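Local coordinates for protein acetyltransferase (Brucella abortus str. 2308 A, PDB 4ZBG) that binds acetyl coenzyme A and probably transfers its acetyl group to an amine acceptor, as N-acetyltransferases of the GNAT family do, at residues H10-R15 / S56-E61; Q24-A29 / P88-P93; A50-L55 / F71-I76. All coordinates share one frame; numbering follows the deposited sequence. Where two conformers were deposited one is given.

Starting from the N terminus, strand 10-13 pairs with strand 55-61 in contact 1, closing a loop that holds helices 19-30 and 40-49. Contact 2 sets out from the first of these helices and reaches strand 83-91, so it crosses contact 1 along the chain. Contact 3 starts in the loop after helix 40-49 and joins that loop to strand 64-76; it too crosses contact 1, while lying wholly within the span of contact 2. All three reach the same mixed sheet. Contacts 1 and 3 also touch directly, E14 OE1 lying 3.8 Å from L53 CD2. Contact 2 approaches neither so closely and brings in the acetyl coenzyme A site.

Contact 1 (H10-R15 / S56-E61); sequences HIRKER and SLVAEE
The carboxylate of E60 is shared by H10 and R12, an example of an acid on an inner strand holding two basic residues of the edge strand 10-13. R12 grips it side-on in a salt bridge: NE lies 3.0 Å from E60 OE1 with a nearly straight bond (168°), and NH2 lies 3.1 Å from OE2. Both oxygens are met from above the carboxylate plane, whereas H10 NE2 donates to the anti lone pair of OE1 at 2.9 Å. R12 NH1 turns back to K13 O and forms a further salt bridge with D18. Farther along, S56 OG donates to E14 OE1 at 2.6 Å, and the same hydroxyl meets H68 NE2; E14 OE2 is paired with R48.

Beneath these groups the N-terminal strand of the mixed GNAT sheet runs antiparallel to its neighbour. H10 with E60 and R12 with V58 are hydrogen-bonded pairs, and E14 N prolongs the ladder to S56 O at 2.8 Å. V58 CG2 packs over the centre of one face of the R12 guanidinium, 3.8 Å from its plane. Across the sheet, I11 CG2 touches L57 CD1 at 4.1 Å, next to helix 100-114.

E60, K13 O and D18 together help fix the R12 guanidinium. The two donors on OE1 probably keep E60 ionised; the bond fixes a proton on H10 NE2 without requiring a charged ring.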
loop_
_atom_site.group_PDB
_atom_site.type_symbol
_atom_site.label_atom_id
_atom_site.label_comp_id
_atom_site.label_asym_id
_atom_site.label_seq_id
_atom_site.Cartn_x
_atom_site.Cartn_y
_atom_site.Cartn_z
ATOM N N HIS A 10 -6.760 15.759 2.545
ATOM C CA HIS A 10 -5.457 15.867 1.918
ATOM C C HIS A 10 -4.642 14.617 2.199
ATOM O O HIS A 10 -4.868 13.912 3.181
ATOM C CB HIS A 10 -4.727 17.146 2.340
ATOM C CG HIS A 10 -4.022 17.043 3.654
ATOM N ND1 HIS A 10 -2.653 17.161 3.772
ATOM C CD2 HIS A 10 -4.491 16.835 4.906
ATOM C CE1 HIS A 10 -2.310 17.024 5.040
ATOM N NE2 HIS A 10 -3.407 16.827 5.749
ATOM N N ILE A 11 -3.721 14.328 1.294
ATOM C CA ILE A 11 -2.852 13.174 1.406
ATOM C C ILE A 11 -1.469 13.630 1.823
ATOM O O ILE A 11 -0.963 14.621 1.315
ATOM C CB ILE A 11 -2.831 12.395 0.083
ATOM C CG1 ILE A 11 -4.210 11.791 -0.167
ATOM C CG2 ILE A 11 -1.776 11.304 0.118
ATOM C CD1 ILE A 11 -4.386 11.225 -1.553
ATOM N N ARG A 12 -0.862 12.918 2.762
ATOM C CA ARG A 12 0.493 13.241 3.182
ATOM C C ARG A 12 1.200 11.980 3.649
ATOM O O ARG A 12 0.564 10.946 3.902
ATOM C CB ARG A 12 0.479 14.263 4.323
ATOM C CG ARG A 12 -0.261 13.787 5.565
ATOM C CD ARG A 12 0.036 14.668 6.767
ATOM N NE ARG A 12 -0.758 14.288 7.932
ATOM C CZ ARG A 12 -0.425 13.328 8.790
ATOM N NH1 ARG A 12 0.689 12.629 8.609
ATOM N NH2 ARG A 12 -1.208 13.058 9.826
ATOM N N LYS A 13 2.517 12.062 3.760
ATOM C CA LYS A 13 3.299 10.981 4.348
ATOM C C LYS A 13 2.977 10.855 5.827
ATOM O O LYS A 13 2.702 11.851 6.504
ATOM C CB LYS A 13 4.797 11.232 4.191
ATOM C CG LYS A 13 5.344 10.971 2.803
ATOM C CD LYS A 13 6.859 11.122 2.790
ATOM C CE LYS A 13 7.400 11.206 1.376
ATOM N NZ LYS A 13 8.839 11.581 1.369
ATOM N N GLU A 14 3.033 9.632 6.327
ATOM C CA GLU A 14 2.818 9.414 7.743
ATOM C C GLU A 14 3.899 10.106 8.559
ATOM O O GLU A 14 5.010 10.377 8.074
ATOM C CB GLU A 14 2.825 7.917 8.070
ATOM C CG GLU A 14 4.216 7.314 8.181
ATOM C CD GLU A 14 4.223 5.976 8.917
ATOM O OE1 GLU A 14 3.297 5.168 8.707
ATOM O OE2 GLU A 14 5.162 5.732 9.709
ATOM N N ARG A 15 3.567 10.402 9.801
ATOM C CA ARG A 15 4.570 10.781 10.776
ATOM C C ARG A 15 4.411 9.807 11.937
ATOM O O ARG A 15 3.368 9.168 12.060
ATOM C CB ARG A 15 4.388 12.235 11.202
ATOM C CG ARG A 15 2.996 12.593 11.612
ATOM C CD ARG A 15 2.814 14.095 11.502
ATOM N NE ARG A 15 3.774 14.832 12.324
ATOM C CZ ARG A 15 3.567 15.140 13.599
ATOM N NH1 ARG A 15 2.440 14.764 14.188
ATOM N NH2 ARG A 15 4.478 15.823 14.284
ATOM N N SER A 56 4.492 5.377 3.183
ATOM C CA SER A 56 3.288 5.214 3.977
ATOM C C SER A 56 2.546 6.532 3.903
ATOM O O SER A 56 3.047 7.553 4.383
ATOM C CB SER A 56 3.664 4.894 5.419
ATOM O OG SER A 56 2.508 4.790 6.233
ATOM N N LEU A 57 1.381 6.518 3.257
ATOM C CA LEU A 57 0.595 7.735 3.072
ATOM C C LEU A 57 -0.725 7.608 3.791
ATOM O O LEU A 57 -1.308 6.522 3.850
ATOM C CB LEU A 57 0.300 7.988 1.594
ATOM C CG LEU A 57 1.476 8.113 0.630
ATOM C CD1 LEU A 57 0.964 8.372 -0.779
ATOM C CD2 LEU A 57 2.436 9.202 1.069
ATOM N N VAL A 58 -1.202 8.734 4.310
ATOM C CA VAL A 58 -2.531 8.814 4.896
ATOM C C VAL A 58 -3.375 9.840 4.156
ATOM O O VAL A 58 -2.863 10.839 3.643
ATOM C CB VAL A 58 -2.496 9.129 6.402
ATOM C CG1 VAL A 58 -1.858 7.989 7.178
ATOM C CG2 VAL A 58 -1.795 10.465 6.666
ATOM N N ALA A 59 -4.675 9.574 4.106
ATOM C CA ALA A 59 -5.671 10.552 3.713
ATOM C C ALA A 59 -6.266 11.078 5.011
ATOM O O ALA A 59 -6.773 10.304 5.820
ATOM C CB ALA A 59 -6.743 9.899 2.880
ATOM N N GLU A 60 -6.210 12.393 5.199
ATOM C CA GLU A 60 -6.601 13.026 6.449
ATOM C C GLU A 60 -7.654 14.089 6.173
ATOM O O GLU A 60 -7.561 14.847 5.197
ATOM C CB GLU A 60 -5.367 13.667 7.083
ATOM C CG GLU A 60 -5.556 14.320 8.442
ATOM C CD GLU A 60 -4.227 14.773 9.014
ATOM O OE1 GLU A 60 -3.467 15.431 8.270
ATOM O OE2 GLU A 60 -3.923 14.446 10.183
ATOM N N GLU A 61 -8.658 14.148 7.037
ATOM C CA GLU A 61 -9.692 15.166 6.939
ATOM C C GLU A 61 -10.136 15.497 8.353
ATOM O O GLU A 61 -10.421 14.589 9.142
ATOM C CB GLU A 61 -10.856 14.617 6.124
ATOM C CG GLU A 61 -11.935 15.613 5.779
ATOM C CD GLU A 61 -13.062 14.951 5.026
ATOM O OE1 GLU A 61 -14.093 14.650 5.650
ATOM O OE2 GLU A 61 -12.909 14.696 3.813
#

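Contact 2 (Q24-A29 / P88-P93); sequences QVTEAA and PVSVLP. With ACO (acetyl coenzyme *a), chain B.
P93 sets its puckered ring against A28: its CG comes 3.8 Å from A28 O, while CD reaches toward A28 CB and A29 CA. No aromatic ring belongs to either segment. The ring of P88, farther back on strand 83-91 and following a cis peptide bond, comes only loosely near T26 CG2; its further neighbours include F30, V44 and A70.

Between the two prolines the interface is filled by mostly aliphatic groups, with S90 and T26 at the centre. V25 and L92 cross at about a right angle, V25 CG2 lying 3.9 Å from L92 CD2. V25 CG1, anti to the backbone N (chi1 171°), turns to the backbone of L92. A29 CB rests against S90 CB at 3.8 Å, and these small groups allow the helix and strand axes to approach to 7.0 Å while crossing at 86°. Between T26 and S90 a water joins S90 OG to T26 OG1, to which it donates; the T26 hydroxyl is also bonded to I22 O, so the polar atoms at this point have partners.

The backbone of the strand serves the cofactor. V89 O accepts from N4P of acetyl coenzyme A at 2.8 Å, V91 N donates to O9P at 3.0 Å, and V89 N reaches the thioester carbonyl O at 3.2 Å, a bond that could help polarise it. A29 O lies beside C7P, so the helix borders the pantetheine too. The turn after the strand, leading into helix 100-114, fits the Q/R-x-x-G-x-G/A signature with Q96, G99 and G101, and the N-H groups of G97, G99, G101 and G102 meet the same ligand. Pantetheine running alongside a strand that ends in this turn is the hallmark of the acetyl-CoA site in the GNAT fold.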
loop_
_atom_site.group_PDB
_atom_site.type_symbol
_atom_site.label_atom_id
_atom_site.label_comp_id
_atom_site.label_asym_id
_atom_site.label_seq_id
_atom_site.Cartn_x
_atom_site.Cartn_y
_atom_site.Cartn_z
ATOM N N GLN A 24 -5.551 1.536 13.644
ATOM C CA GLN A 24 -6.989 1.492 13.900
ATOM C C GLN A 24 -7.797 1.477 12.599
ATOM O O GLN A 24 -8.746 0.708 12.449
ATOM C CB GLN A 24 -7.396 2.688 14.757
ATOM C CG GLN A 24 -8.876 2.770 15.076
ATOM C CD GLN A 24 -9.262 4.093 15.724
ATOM O OE1 GLN A 24 -8.402 4.887 16.115
ATOM N NE2 GLN A 24 -10.563 4.340 15.826
ATOM N N VAL A 25 -7.417 2.327 11.654
ATOM C CA VAL A 25 -8.100 2.363 10.367
ATOM C C VAL A 25 -7.913 1.045 9.608
ATOM O O VAL A 25 -8.864 0.486 9.051
ATOM C CB VAL A 25 -7.625 3.569 9.542
ATOM C CG1 VAL A 25 -8.164 3.485 8.133
ATOM C CG2 VAL A 25 -8.068 4.869 10.218
ATOM N N THR A 26 -6.680 0.555 9.591
ATOM C CA THR A 26 -6.361 -0.685 8.912
ATOM C C THR A 26 -7.197 -1.819 9.500
ATOM O O THR A 26 -7.822 -2.599 8.775
ATOM C CB THR A 26 -4.864 -1.014 9.070
ATOM O OG1 THR A 26 -4.090 0.039 8.494
ATOM C CG2 THR A 26 -4.503 -2.306 8.389
ATOM N N GLU A 27 -7.227 -1.909 10.825
ATOM C CA GLU A 27 -7.934 -3.008 11.458
ATOM C C GLU A 27 -9.438 -2.902 11.260
ATOM O O GLU A 27 -10.109 -3.918 11.089
ATOM C CB GLU A 27 -7.521 -3.148 12.923
ATOM C CG GLU A 27 -6.078 -3.641 13.002
ATOM C CD GLU A 27 -5.518 -3.787 14.398
ATOM O OE1 GLU A 27 -6.116 -3.294 15.371
ATOM O OE2 GLU A 27 -4.443 -4.399 14.508
ATOM N N ALA A 28 -9.964 -1.677 11.220
ATOM C CA ALA A 28 -11.387 -1.484 10.938
ATOM C C ALA A 28 -11.715 -1.924 9.517
ATOM O O ALA A 28 -12.732 -2.574 9.273
ATOM C CB ALA A 28 -11.785 -0.035 11.141
ATOM N N ALA A 29 -10.849 -1.581 8.571
ATOM C CA ALA A 29 -11.088 -1.931 7.172
ATOM C C ALA A 29 -11.076 -3.447 6.955
ATOM O O ALA A 29 -11.870 -3.982 6.179
ATOM C CB ALA A 29 -10.059 -1.258 6.280
ATOM N N PRO A 88 -0.793 -3.280 2.850
ATOM C CA PRO A 88 -2.232 -3.059 2.656
ATOM C C PRO A 88 -2.573 -1.634 2.232
ATOM O O PRO A 88 -1.788 -0.708 2.434
ATOM C CB PRO A 88 -2.803 -3.304 4.057
ATOM C CG PRO A 88 -1.690 -2.943 4.962
ATOM C CD PRO A 88 -0.443 -3.433 4.273
ATOM N N VAL A 89 -3.743 -1.495 1.616
ATOM C CA VAL A 89 -4.415 -0.212 1.469
ATOM C C VAL A 89 -5.755 -0.357 2.181
ATOM O O VAL A 89 -6.424 -1.391 2.046
ATOM C CB VAL A 89 -4.550 0.217 -0.019
ATOM C CG1 VAL A 89 -5.252 -0.841 -0.867
ATOM C CG2 VAL A 89 -5.252 1.568 -0.121
ATOM N N SER A 90 -6.131 0.669 2.940
ATOM C CA SER A 90 -7.275 0.596 3.843
ATOM C C SER A 90 -7.989 1.926 3.868
ATOM O O SER A 90 -7.346 2.962 3.982
ATOM C CB SER A 90 -6.802 0.325 5.281
ATOM O OG SER A 90 -5.976 -0.817 5.361
ATOM N N VAL A 91 -9.312 1.897 3.798
ATOM C CA VAL A 91 -10.117 3.106 3.959
ATOM C C VAL A 91 -11.204 2.790 4.976
ATOM O O VAL A 91 -11.762 1.697 4.956
ATOM C CB VAL A 91 -10.706 3.583 2.606
ATOM C CG1 VAL A 91 -11.729 4.718 2.797
ATOM C CG2 VAL A 91 -9.584 4.020 1.669
ATOM N N LEU A 92 -11.501 3.734 5.871
ATOM C CA LEU A 92 -12.579 3.533 6.834
ATOM C C LEU A 92 -13.825 3.076 6.098
ATOM O O LEU A 92 -14.210 3.697 5.108
ATOM C CB LEU A 92 -12.898 4.841 7.550
ATOM C CG LEU A 92 -11.944 5.272 8.658
ATOM C CD1 LEU A 92 -12.354 6.635 9.193
ATOM C CD2 LEU A 92 -11.918 4.246 9.783
ATOM N N PRO A 93 -14.465 2.000 6.583
ATOM C CA PRO A 93 -15.637 1.482 5.876
ATOM C C PRO A 93 -16.668 2.547 5.488
ATOM O O PRO A 93 -17.152 2.542 4.351
ATOM C CB PRO A 93 -16.200 0.469 6.870
ATOM C CG PRO A 93 -14.945 -0.125 7.459
ATOM C CD PRO A 93 -13.998 1.057 7.620
HETATM N N1A ACO B . -19.109 7.165 -8.134
HETATM C C2A ACO B . -19.261 5.892 -8.482
HETATM N N3A ACO B . -18.433 4.951 -8.062
HETATM C C4A ACO B . -17.402 5.265 -7.269
HETATM C C5A ACO B . -17.208 6.572 -6.887
HETATM C C6A ACO B . -18.113 7.537 -7.352
HETATM N N6A ACO B . -17.957 8.927 -6.977
HETATM N N7A ACO B . -16.121 6.613 -6.107
HETATM C C8A ACO B . -15.658 5.375 -6.017
HETATM N N9A ACO B . -16.416 4.540 -6.708
HETATM C C1B ACO B . -16.224 3.098 -6.852
HETATM C C2B ACO B . -15.097 2.740 -7.479
HETATM O O2B ACO B . -15.201 2.770 -8.920
HETATM C C3B ACO B . -14.822 1.192 -6.925
HETATM O O3B ACO B . -15.742 0.265 -7.562
HETATM P P3B ACO B . -15.332 -0.668 -8.855
HETATM O O7A ACO B . -16.556 -1.503 -9.145
HETATM O O8A ACO B . -14.149 -1.527 -8.478
HETATM O O9A ACO B . -14.993 0.264 -9.997
HETATM C C4B ACO B . -15.080 1.267 -5.617
HETATM O O4B ACO B . -16.023 2.516 -5.426
HETATM C C5B ACO B . -13.885 1.534 -4.682
HETATM O O5B ACO B . -13.059 2.526 -5.240
HETATM P P1A ACO B . -12.423 3.729 -4.330
HETATM O O1A ACO B . -13.480 4.641 -3.786
HETATM O O2A ACO B . -11.324 4.345 -5.150
HETATM O O3A ACO B . -11.682 2.949 -3.125
HETATM P P2A ACO B . -12.084 2.945 -1.562
HETATM O O4A ACO B . -11.823 4.287 -0.951
HETATM O O5A ACO B . -13.441 2.335 -1.356
HETATM O O6A ACO B . -10.923 1.957 -1.017
HETATM C CBP ACO B . -10.272 -0.283 -0.505
HETATM C CCP ACO B . -10.747 0.683 -1.594
HETATM C CDP ACO B . -9.983 -1.632 -1.161
HETATM C CEP ACO B . -9.008 0.297 0.120
HETATM C CAP ACO B . -11.374 -0.414 0.548
HETATM O OAP ACO B . -12.465 -1.085 -0.034
HETATM C C9P ACO B . -10.948 -1.168 1.809
HETATM O O9P ACO B . -10.345 -0.652 2.702
HETATM N N8P ACO B . -11.341 -2.546 1.856
HETATM C C7P ACO B . -11.033 -3.388 2.990
HETATM C C6P ACO B . -9.544 -3.684 3.078
HETATM C C5P ACO B . -9.024 -4.282 1.788
HETATM O O5P ACO B . -9.518 -5.246 1.290
HETATM N N4P ACO B . -7.897 -3.629 1.189
HETATM C C3P ACO B . -7.336 -4.137 -0.045
HETATM C C2P ACO B . -6.446 -5.344 0.222
HETATM S S1P ACO B . -5.580 -5.783 -1.309
HETATM C C ACO B . -4.161 -4.676 -1.347
HETATM O O ACO B . -3.915 -3.975 -0.417
HETATM C CH3 ACO B . -3.322 -4.681 -2.613
HETATM O O HOH W 1 -3.426 -0.032 5.748
#

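Contact 3 (A50-L55 / F71-I76); sequences AKALTL and FSPVLI
L55 and F71 lie side by side and point the same way, a case of two neighbouring strands sharing one face of a sheet through a paired leucine and phenylalanine. In L55, CG is anti to the backbone N (chi1 -177°), and the second torsion, 62°, sets the methyl groups beyond it. L55 CD2 lies 4.0 Å from F71 CD1, and L55 O lies at the edge of the ring, near its plane. Helix 100-114 covers this pair, with L109 and L112 on F71 and Q111 on L55.

The backbone beneath them forms a classic beta bulge: T54 and L55 both face F71. F71 N donates to L55 O at 2.9 Å, while the N-H groups of T54 and L55 converge on F71 O in two weak bonds. The bulge opens strand 55-61, just after an inverse gamma turn centred on L53 and the Schellman motif that follows helix 40-49, with K51 at positive phi.

T54 carries OG1 beside its own backbone N (chi1 -55°). From there the hydroxyl oxygen approaches P73 CD at 3.2 Å and S72 CA at 3.5 Å. A52 O comes up to the same strand from the loop, 3.1 Å from S72 CB and 3.4 Å from P73 CD. L47, from helix 40-49, packs against A52, L53 and S72.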
loop_
_atom_site.group_PDB
_atom_site.type_symbol
_atom_site.label_atom_id
_atom_site.label_comp_id
_atom_site.label_asym_id
_atom_site.label_seq_id
_atom_site.Cartn_x
_atom_site.Cartn_y
_atom_site.Cartn_z
ATOM N N ALA A 50 11.053 -2.614 10.926
ATOM C CA ALA A 50 12.159 -3.184 10.167
ATOM C C ALA A 50 12.790 -2.196 9.183
ATOM O O ALA A 50 13.700 -2.559 8.436
ATOM C CB ALA A 50 11.691 -4.431 9.437
ATOM N N LYS A 51 12.309 -0.954 9.191
ATOM C CA LYS A 51 12.732 0.072 8.232
ATOM C C LYS A 51 12.468 -0.377 6.795
ATOM O O LYS A 51 13.230 -0.054 5.879
ATOM C CB LYS A 51 14.205 0.469 8.431
ATOM C CG LYS A 51 14.505 1.010 9.824
ATOM C CD LYS A 51 15.913 1.588 9.901
ATOM C CE LYS A 51 16.333 1.815 11.338
ATOM N NZ LYS A 51 17.626 2.542 11.450
ATOM N N ALA A 52 11.375 -1.114 6.612
ATOM C CA ALA A 52 10.981 -1.632 5.301
ATOM C C ALA A 52 9.662 -1.028 4.824
ATOM O O ALA A 52 9.121 -1.443 3.803
ATOM C CB ALA A 52 10.887 -3.154 5.333
ATOM N N LEU A 53 9.153 -0.049 5.563
ATOM C CA LEU A 53 7.963 0.676 5.150
ATOM C C LEU A 53 8.437 1.817 4.250
ATOM O O LEU A 53 8.697 2.930 4.702
ATOM C CB LEU A 53 7.184 1.165 6.377
ATOM C CG LEU A 53 5.831 1.821 6.106
ATOM C CD1 LEU A 53 4.920 0.925 5.274
ATOM C CD2 LEU A 53 5.165 2.174 7.425
ATOM N N THR A 54 8.606 1.502 2.973
ATOM C CA THR A 54 9.226 2.411 2.025
ATOM C C THR A 54 8.441 3.700 1.903
ATOM O O THR A 54 9.009 4.796 1.889
ATOM C CB THR A 54 9.299 1.760 0.646
ATOM O OG1 THR A 54 9.977 0.505 0.760
ATOM C CG2 THR A 54 10.045 2.655 -0.328
ATOM N N LEU A 55 7.127 3.558 1.810
ATOM C CA LEU A 55 6.250 4.699 1.673
ATOM C C LEU A 55 4.958 4.403 2.407
ATOM O O LEU A 55 4.398 3.312 2.278
ATOM C CB LEU A 55 5.985 4.977 0.191
ATOM C CG LEU A 55 5.119 6.194 -0.105
ATOM C CD1 LEU A 55 5.769 7.467 0.384
ATOM C CD2 LEU A 55 4.854 6.272 -1.597
ATOM N N PHE A 71 3.684 0.760 1.064
ATOM C CA PHE A 71 4.520 0.138 0.049
ATOM C C PHE A 71 5.791 -0.356 0.710
ATOM O O PHE A 71 6.289 0.276 1.638
ATOM C CB PHE A 71 4.908 1.133 -1.035
ATOM C CG PHE A 71 3.757 1.671 -1.819
ATOM C CD1 PHE A 71 3.009 2.737 -1.347
ATOM C CD2 PHE A 71 3.443 1.132 -3.057
ATOM C CE1 PHE A 71 1.963 3.243 -2.086
ATOM C CE2 PHE A 71 2.400 1.634 -3.811
ATOM C CZ PHE A 71 1.655 2.690 -3.326
ATOM N N SER A 72 6.334 -1.463 0.207
ATOM C CA SER A 72 7.542 -2.060 0.775
ATOM C C SER A 72 8.298 -2.777 -0.339
ATOM O O SER A 72 7.709 -3.115 -1.366
ATOM C CB SER A 72 7.179 -3.026 1.919
ATOM O OG SER A 72 6.276 -4.025 1.497
ATOM N N PRO A 73 9.606 -3.017 -0.154
ATOM C CA PRO A 73 10.356 -3.638 -1.252
ATOM C C PRO A 73 9.978 -5.100 -1.417
ATOM O O PRO A 73 9.689 -5.781 -0.432
ATOM C CB PRO A 73 11.819 -3.537 -0.786
ATOM C CG PRO A 73 11.819 -2.513 0.309
ATOM C CD PRO A 73 10.483 -2.688 0.983
ATOM N N VAL A 74 9.978 -5.579 -2.656
ATOM C CA VAL A 74 9.892 -7.010 -2.899
ATOM C C VAL A 74 11.194 -7.453 -3.537
ATOM O O VAL A 74 11.821 -6.705 -4.284
ATOM C CB VAL A 74 8.684 -7.401 -3.786
ATOM C CG1 VAL A 74 7.376 -6.999 -3.135
ATOM C CG2 VAL A 74 8.812 -6.818 -5.196
ATOM N N LEU A 75 11.615 -8.667 -3.224
ATOM C CA LEU A 75 12.771 -9.255 -3.885
ATOM C C LEU A 75 12.278 -10.040 -5.077
ATOM O O LEU A 75 11.204 -10.641 -5.028
ATOM C CB LEU A 75 13.512 -10.203 -2.948
ATOM C CG LEU A 75 14.099 -9.565 -1.691
ATOM C CD1 LEU A 75 14.765 -10.614 -0.824
ATOM C CD2 LEU A 75 15.090 -8.477 -2.055
ATOM N N ILE A 76 13.068 -10.040 -6.144
ATOM C CA ILE A 76 12.771 -10.856 -7.313
ATOM C C ILE A 76 13.942 -11.801 -7.510
ATOM O O ILE A 76 15.060 -11.360 -7.773
ATOM C CB ILE A 76 12.518 -10.002 -8.555
ATOM C CG1 ILE A 76 11.310 -9.091 -8.335
ATOM C CG2 ILE A 76 12.312 -10.903 -9.778
ATOM C CD1 ILE A 76 11.143 -8.054 -9.421
#